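Local coordinates for putative Type I topoisomerase (Deinococcus radiodurans, PDB 3M4A), which probably relaxes supercoiled DNA as a type IB topoisomerase, cutting and rejoining one strand without ATP, at residues E260-V274 with T285-L299. Numbering follows the deposited sequence. Where two conformers were deposited one is given.
Sequences ERQAKKVLVDCVKFV and TRGSYICPVIFDRYL
Leu267 and Phe295 meet where helix 260-274 runs roughly antiparallel to helix 292-299, their axes 10.4 Å apart at 148°; the end of the preceding helix, 285-289, crosses the same helix at 68°. Branched Leu267 suits a knob, sitting among Arg286, Phe295, Tyr298 and Leu299. Its CD2 lies over one face of the Phe295 ring, a CH-pi contact 3.7 Å from the centroid, while Val271 CG2 meets the ring edge in plane, 3.6 Å from Phe295 CZ, and Cys270 SG approaches obliquely. An alanine in place of Phe295 would probably open a gap beside Leu267 CD2 and Val271 CG2 and take from Cys270 SG its aromatic neighbour. Tyr298, its CG trans to the backbone N (chi1 -176°), reaches past small Ala263 to Val266; its buried hydroxyl, 3.4 Å from Val266 CG1, is hydrogen-bonded to the carbonyl of Gly255. Leu299 returns the interlocking, its CD2 3.7 Å from Ala263 CB. On the solvent-exposed side the extended Arg286 chain crosses Val271, its aliphatic CD 3.9 Å from Val271 CG2, and carries the guanidinium to an in-plane water that accepts from NH2 and donates to Lys264 O. Near Val274, Thr285 turns its methyl CG2 to Val274 CG1, while its OG1 is hydrogen-bonded to Thr281 O. Knobs-into-holes packing of the antiparallel pair, with 285-289 laid across 260-274, builds part of the helical catalytic core of type IB topoisomerases; the contact's nearest atom lies about 24 Å from the bound DNA.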
loop_
_atom_site.group_PDB
_atom_site.type_symbol
_atom_site.label_atom_id
_atom_site.label_comp_id
_atom_site.label_asym_id
_atom_site.label_seq_id
_atom_site.Cartn_x
_atom_site.Cartn_y
_atom_site.Cartn_z
ATOM N N GLU A 260 17.419 -17.045 22.797
ATOM C CA GLU A 260 16.056 -16.933 22.295
ATOM C C GLU A 260 15.190 -16.100 23.227
ATOM O O GLU A 260 14.267 -15.424 22.776
ATOM C CB GLU A 260 15.443 -18.318 22.091
ATOM C CG GLU A 260 14.007 -18.278 21.583
ATOM C CD GLU A 260 13.627 -19.471 20.725
ATOM O OE1 GLU A 260 14.531 -20.125 20.152
ATOM O OE2 GLU A 260 12.409 -19.738 20.606
ATOM N N ARG A 261 15.504 -16.140 24.523
ATOM C CA ARG A 261 14.774 -15.361 25.518
ATOM C C ARG A 261 15.017 -13.865 25.318
ATOM O O ARG A 261 14.088 -13.069 25.415
ATOM C CB ARG A 261 15.163 -15.782 26.942
ATOM C CG ARG A 261 14.074 -15.507 27.965
ATOM C CD ARG A 261 14.508 -15.820 29.407
ATOM N NE ARG A 261 15.199 -14.693 30.046
ATOM C CZ ARG A 261 14.609 -13.559 30.432
ATOM N NH1 ARG A 261 13.304 -13.368 30.237
ATOM N NH2 ARG A 261 15.328 -12.599 31.010
ATOM N N GLN A 262 16.263 -13.498 25.028
ATOM C CA GLN A 262 16.601 -12.101 24.749
ATOM C C GLN A 262 16.000 -11.642 23.422
ATOM O O GLN A 262 15.591 -10.480 23.294
ATOM C CB GLN A 262 18.117 -11.885 24.745
ATOM C CG GLN A 262 18.754 -11.875 26.137
ATOM C CD GLN A 262 18.171 -10.800 27.046
ATOM O OE1 GLN A 262 17.675 -11.100 28.135
ATOM N NE2 GLN A 262 18.209 -9.549 26.596
ATOM N N ALA A 263 15.961 -12.551 22.445
ATOM C CA ALA A 263 15.332 -12.291 21.138
ATOM C C ALA A 263 13.850 -11.975 21.295
ATOM O O ALA A 263 13.322 -11.081 20.644
ATOM C CB ALA A 263 15.519 -13.493 20.195
ATOM N N LYS A 264 13.168 -12.715 22.163
ATOM C CA LYS A 264 11.742 -12.502 22.368
ATOM C C LYS A 264 11.434 -11.135 22.998
ATOM O O LYS A 264 10.378 -10.558 22.738
ATOM C CB LYS A 264 11.138 -13.644 23.183
ATOM C CG LYS A 264 10.973 -14.911 22.391
ATOM C CD LYS A 264 10.494 -16.031 23.277
ATOM C CE LYS A 264 10.254 -17.301 22.485
ATOM N NZ LYS A 264 10.030 -18.470 23.394
ATOM N N LYS A 265 12.354 -10.619 23.809
ATOM C CA LYS A 265 12.240 -9.262 24.343
ATOM C C LYS A 265 12.292 -8.227 23.211
ATOM O O LYS A 265 11.581 -7.218 23.243
ATOM C CB LYS A 265 13.374 -8.971 25.332
ATOM C CG LYS A 265 13.304 -7.581 25.976
ATOM C CD LYS A 265 14.671 -7.001 26.338
ATOM C CE LYS A 265 15.365 -6.342 25.142
ATOM N NZ LYS A 265 14.624 -5.142 24.665
ATOM N N VAL A 266 13.163 -8.460 22.236
ATOM C CA VAL A 266 13.276 -7.542 21.094
ATOM C C VAL A 266 11.970 -7.563 20.292
ATOM O O VAL A 266 11.490 -6.514 19.827
ATOM C CB VAL A 266 14.474 -7.881 20.167
ATOM C CG1 VAL A 266 14.549 -6.886 18.985
ATOM C CG2 VAL A 266 15.799 -7.886 20.948
ATOM N N LEU A 267 11.392 -8.748 20.136
ATOM C CA LEU A 267 10.113 -8.881 19.439
ATOM C C LEU A 267 9.014 -8.072 20.129
ATOM O O LEU A 267 8.196 -7.454 19.457
ATOM C CB LEU A 267 9.703 -10.347 19.309
ATOM C CG LEU A 267 10.577 -11.230 18.415
ATOM C CD1 LEU A 267 9.974 -12.623 18.335
ATOM C CD2 LEU A 267 10.740 -10.631 17.012
ATOM N N VAL A 268 8.992 -8.071 21.463
ATOM C CA VAL A 268 8.028 -7.238 22.210
ATOM C C VAL A 268 8.201 -5.761 21.858
ATOM O O VAL A 268 7.220 -5.087 21.534
ATOM C CB VAL A 268 8.155 -7.441 23.751
ATOM C CG1 VAL A 268 7.340 -6.393 24.522
ATOM C CG2 VAL A 268 7.720 -8.843 24.121
ATOM N N ASP A 269 9.435 -5.267 21.889
ATOM C CA ASP A 269 9.725 -3.872 21.543
ATOM C C ASP A 269 9.309 -3.548 20.107
ATOM O O ASP A 269 8.781 -2.468 19.831
ATOM C CB ASP A 269 11.212 -3.566 21.694
ATOM C CG ASP A 269 11.660 -3.489 23.143
ATOM O OD1 ASP A 269 10.818 -3.242 24.036
ATOM O OD2 ASP A 269 12.872 -3.647 23.374
ATOM N N CYS A 270 9.574 -4.486 19.204
ATOM C CA CYS A 270 9.213 -4.347 17.792
ATOM C C CYS A 270 7.706 -4.186 17.611
ATOM O O CYS A 270 7.262 -3.249 16.941
ATOM C CB CYS A 270 9.730 -5.555 17.012
ATOM S SG CYS A 270 9.271 -5.636 15.274
ATOM N N VAL A 271 6.925 -5.078 18.227
ATOM C CA VAL A 271 5.473 -5.024 18.137
ATOM C C VAL A 271 4.939 -3.693 18.652
ATOM O O VAL A 271 4.049 -3.116 18.047
ATOM C CB VAL A 271 4.787 -6.212 18.875
ATOM C CG1 VAL A 271 3.267 -6.022 18.934
ATOM C CG2 VAL A 271 5.130 -7.524 18.176
ATOM N N LYS A 272 5.498 -3.213 19.757
ATOM C CA LYS A 272 5.040 -1.951 20.328
ATOM C C LYS A 272 5.390 -0.754 19.429
ATOM O O LYS A 272 4.602 0.184 19.319
ATOM C CB LYS A 272 5.557 -1.798 21.763
ATOM C CG LYS A 272 5.031 -2.908 22.673
ATOM C CD LYS A 272 5.165 -2.603 24.155
ATOM C CE LYS A 272 6.619 -2.556 24.585
ATOM N NZ LYS A 272 6.773 -2.750 26.054
ATOM N N PHE A 273 6.539 -0.813 18.753
ATOM C CA PHE A 273 6.962 0.260 17.840
ATOM C C PHE A 273 6.036 0.311 16.632
ATOM O O PHE A 273 5.553 1.370 16.256
ATOM C CB PHE A 273 8.417 0.048 17.397
ATOM C CG PHE A 273 9.049 1.248 16.758
ATOM C CD1 PHE A 273 9.977 2.015 17.449
ATOM C CD2 PHE A 273 8.744 1.604 15.442
ATOM C CE1 PHE A 273 10.564 3.119 16.866
ATOM C CE2 PHE A 273 9.340 2.716 14.837
ATOM C CZ PHE A 273 10.242 3.483 15.560
ATOM N N VAL A 274 5.796 -0.844 16.021
ATOM C CA VAL A 274 4.921 -0.907 14.853
ATOM C C VAL A 274 3.473 -0.565 15.247
ATOM O O VAL A 274 2.738 0.066 14.477
ATOM C CB VAL A 274 5.024 -2.291 14.161
ATOM C CG1 VAL A 274 4.035 -2.410 12.989
ATOM C CG2 VAL A 274 6.449 -2.526 13.693
ATOM N N THR A 285 -1.775 -5.673 16.461
ATOM C CA THR A 285 -0.636 -5.554 15.534
ATOM C C THR A 285 0.023 -6.920 15.320
ATOM O O THR A 285 0.245 -7.349 14.181
ATOM C CB THR A 285 0.371 -4.511 16.048
ATOM O OG1 THR A 285 -0.281 -3.231 16.164
ATOM C CG2 THR A 285 1.579 -4.400 15.125
ATOM N N ARG A 286 0.301 -7.617 16.423
ATOM C CA ARG A 286 0.901 -8.955 16.351
ATOM C C ARG A 286 -0.059 -9.947 15.696
ATOM O O ARG A 286 0.356 -10.782 14.888
ATOM C CB ARG A 286 1.314 -9.444 17.748
ATOM C CG ARG A 286 2.320 -10.623 17.761
ATOM C CD ARG A 286 3.094 -10.717 19.082
ATOM N NE ARG A 286 4.260 -11.596 18.972
ATOM C CZ ARG A 286 5.320 -11.575 19.782
ATOM N NH1 ARG A 286 5.407 -10.701 20.783
ATOM N NH2 ARG A 286 6.310 -12.437 19.580
ATOM N N GLY A 287 -1.341 -9.851 16.029
ATOM C CA GLY A 287 -2.346 -10.789 15.524
ATOM C C GLY A 287 -2.758 -10.651 14.066
ATOM O O GLY A 287 -3.046 -11.658 13.411
ATOM N N SER A 288 -2.800 -9.421 13.550
ATOM C CA SER A 288 -3.390 -9.140 12.241
ATOM C C SER A 288 -2.488 -8.419 11.228
ATOM O O SER A 288 -2.803 -8.416 10.034
ATOM C CB SER A 288 -4.653 -8.297 12.415
ATOM O OG SER A 288 -5.656 -9.020 13.111
ATOM N N TYR A 289 -1.399 -7.798 11.680
ATOM C CA TYR A 289 -0.628 -6.952 10.780
ATOM C C TYR A 289 0.760 -7.509 10.442
ATOM O O TYR A 289 1.087 -7.628 9.262
ATOM C CB TYR A 289 -0.603 -5.499 11.287
ATOM C CG TYR A 289 -1.951 -4.823 11.127
ATOM C CD1 TYR A 289 -2.901 -4.848 12.151
ATOM C CD2 TYR A 289 -2.297 -4.205 9.932
ATOM C CE1 TYR A 289 -4.149 -4.253 11.992
ATOM C CE2 TYR A 289 -3.543 -3.604 9.765
ATOM C CZ TYR A 289 -4.462 -3.631 10.795
ATOM O OH TYR A 289 -5.694 -3.021 10.610
ATOM N N ILE A 290 1.552 -7.889 11.442
ATOM C CA ILE A 290 2.916 -8.364 11.184
ATOM C C ILE A 290 2.884 -9.849 10.830
ATOM O O ILE A 290 2.411 -10.678 11.627
ATOM C CB ILE A 290 3.847 -8.177 12.407
ATOM C CG1 ILE A 290 3.919 -6.710 12.855
ATOM C CG2 ILE A 290 5.252 -8.676 12.093
ATOM C CD1 ILE A 290 4.613 -6.501 14.178
ATOM N N CYS A 291 3.390 -10.196 9.651
ATOM C CA CYS A 291 3.474 -11.607 9.257
ATOM C C CYS A 291 4.447 -12.349 10.190
ATOM O O CYS A 291 5.585 -11.947 10.344
ATOM C CB CYS A 291 3.903 -11.727 7.793
ATOM S SG CYS A 291 4.097 -13.430 7.260
ATOM N N PRO A 292 4.004 -13.465 10.806
ATOM C CA PRO A 292 4.857 -14.142 11.783
ATOM C C PRO A 292 6.134 -14.734 11.204
ATOM O O PRO A 292 7.098 -14.994 11.927
ATOM C CB PRO A 292 3.951 -15.264 12.325
ATOM C CG PRO A 292 2.955 -15.494 11.288
ATOM C CD PRO A 292 2.722 -14.157 10.610
ATOM N N VAL A 293 6.163 -14.934 9.895
ATOM C CA VAL A 293 7.368 -15.426 9.253
ATOM C C VAL A 293 8.589 -14.562 9.579
ATOM O O VAL A 293 9.673 -15.080 9.809
ATOM C CB VAL A 293 7.164 -15.573 7.728
ATOM C CG1 VAL A 293 8.496 -15.879 7.018
ATOM C CG2 VAL A 293 6.125 -16.671 7.451
ATOM N N ILE A 294 8.417 -13.241 9.639
ATOM C CA ILE A 294 9.513 -12.320 9.940
ATOM C C ILE A 294 10.112 -12.585 11.331
ATOM O O ILE A 294 11.338 -12.529 11.537
ATOM C CB ILE A 294 9.011 -10.840 9.794
ATOM C CG1 ILE A 294 9.057 -10.416 8.321
ATOM C CG2 ILE A 294 9.819 -9.868 10.639
ATOM C CD1 ILE A 294 8.209 -11.269 7.396
ATOM N N PHE A 295 9.219 -12.874 12.288
ATOM C CA PHE A 295 9.600 -13.198 13.671
ATOM C C PHE A 295 10.275 -14.575 13.746
ATOM O O PHE A 295 11.285 -14.720 14.426
ATOM C CB PHE A 295 8.371 -13.154 14.587
ATOM C CG PHE A 295 7.898 -11.759 14.923
ATOM C CD1 PHE A 295 8.424 -10.634 14.290
ATOM C CD2 PHE A 295 6.917 -11.574 15.878
ATOM C CE1 PHE A 295 7.983 -9.364 14.620
ATOM C CE2 PHE A 295 6.469 -10.287 16.209
ATOM C CZ PHE A 295 7.010 -9.193 15.565
ATOM N N ASP A 296 9.729 -15.559 13.033
ATOM C CA ASP A 296 10.377 -16.883 12.899
ATOM C C ASP A 296 11.825 -16.751 12.437
ATOM O O ASP A 296 12.753 -17.294 13.051
ATOM C CB ASP A 296 9.642 -17.785 11.905
ATOM C CG ASP A 296 8.283 -18.250 12.397
ATOM O OD1 ASP A 296 8.009 -18.229 13.622
ATOM O OD2 ASP A 296 7.486 -18.634 11.526
ATOM N N ARG A 297 12.045 -15.995 11.362
ATOM C CA ARG A 297 13.403 -15.822 10.875
ATOM C C ARG A 297 14.300 -15.148 11.905
ATOM O O ARG A 297 15.440 -15.577 12.129
ATOM C CB ARG A 297 13.411 -15.076 9.537
ATOM C CG ARG A 297 12.700 -15.806 8.427
ATOM C CD ARG A 297 13.326 -17.148 8.021
ATOM N NE ARG A 297 12.484 -17.709 6.981
ATOM C CZ ARG A 297 11.379 -18.426 7.196
ATOM N NH1 ARG A 297 11.002 -18.728 8.436
ATOM N NH2 ARG A 297 10.646 -18.852 6.181
ATOM N N TYR A 298 13.789 -14.111 12.566
ATOM C CA TYR A 298 14.558 -13.424 13.596
ATOM C C TYR A 298 14.997 -14.383 14.702
ATOM O O TYR A 298 16.142 -14.353 15.141
ATOM C CB TYR A 298 13.746 -12.269 14.187
ATOM C CG TYR A 298 14.527 -11.474 15.195
ATOM C CD1 TYR A 298 15.566 -10.634 14.790
ATOM C CD2 TYR A 298 14.259 -11.583 16.563
ATOM C CE1 TYR A 298 16.297 -9.910 15.712
ATOM C CE2 TYR A 298 14.979 -10.859 17.495
ATOM C CZ TYR A 298 15.998 -10.027 17.073
ATOM O OH TYR A 298 16.732 -9.310 17.992
ATOM N N LEU A 299 14.084 -15.236 15.131
ATOM C CA LEU A 299 14.363 -16.213 16.191
ATOM C C LEU A 299 15.397 -17.270 15.784
ATOM O O LEU A 299 16.063 -17.856 16.648
ATOM C CB LEU A 299 13.061 -16.874 16.655
ATOM C CG LEU A 299 12.171 -15.928 17.464
ATOM C CD1 LEU A 299 10.800 -16.531 17.706
ATOM C CD2 LEU A 299 12.825 -15.546 18.766
HETATM O O HOH W 1 8.170 -11.911 22.116
#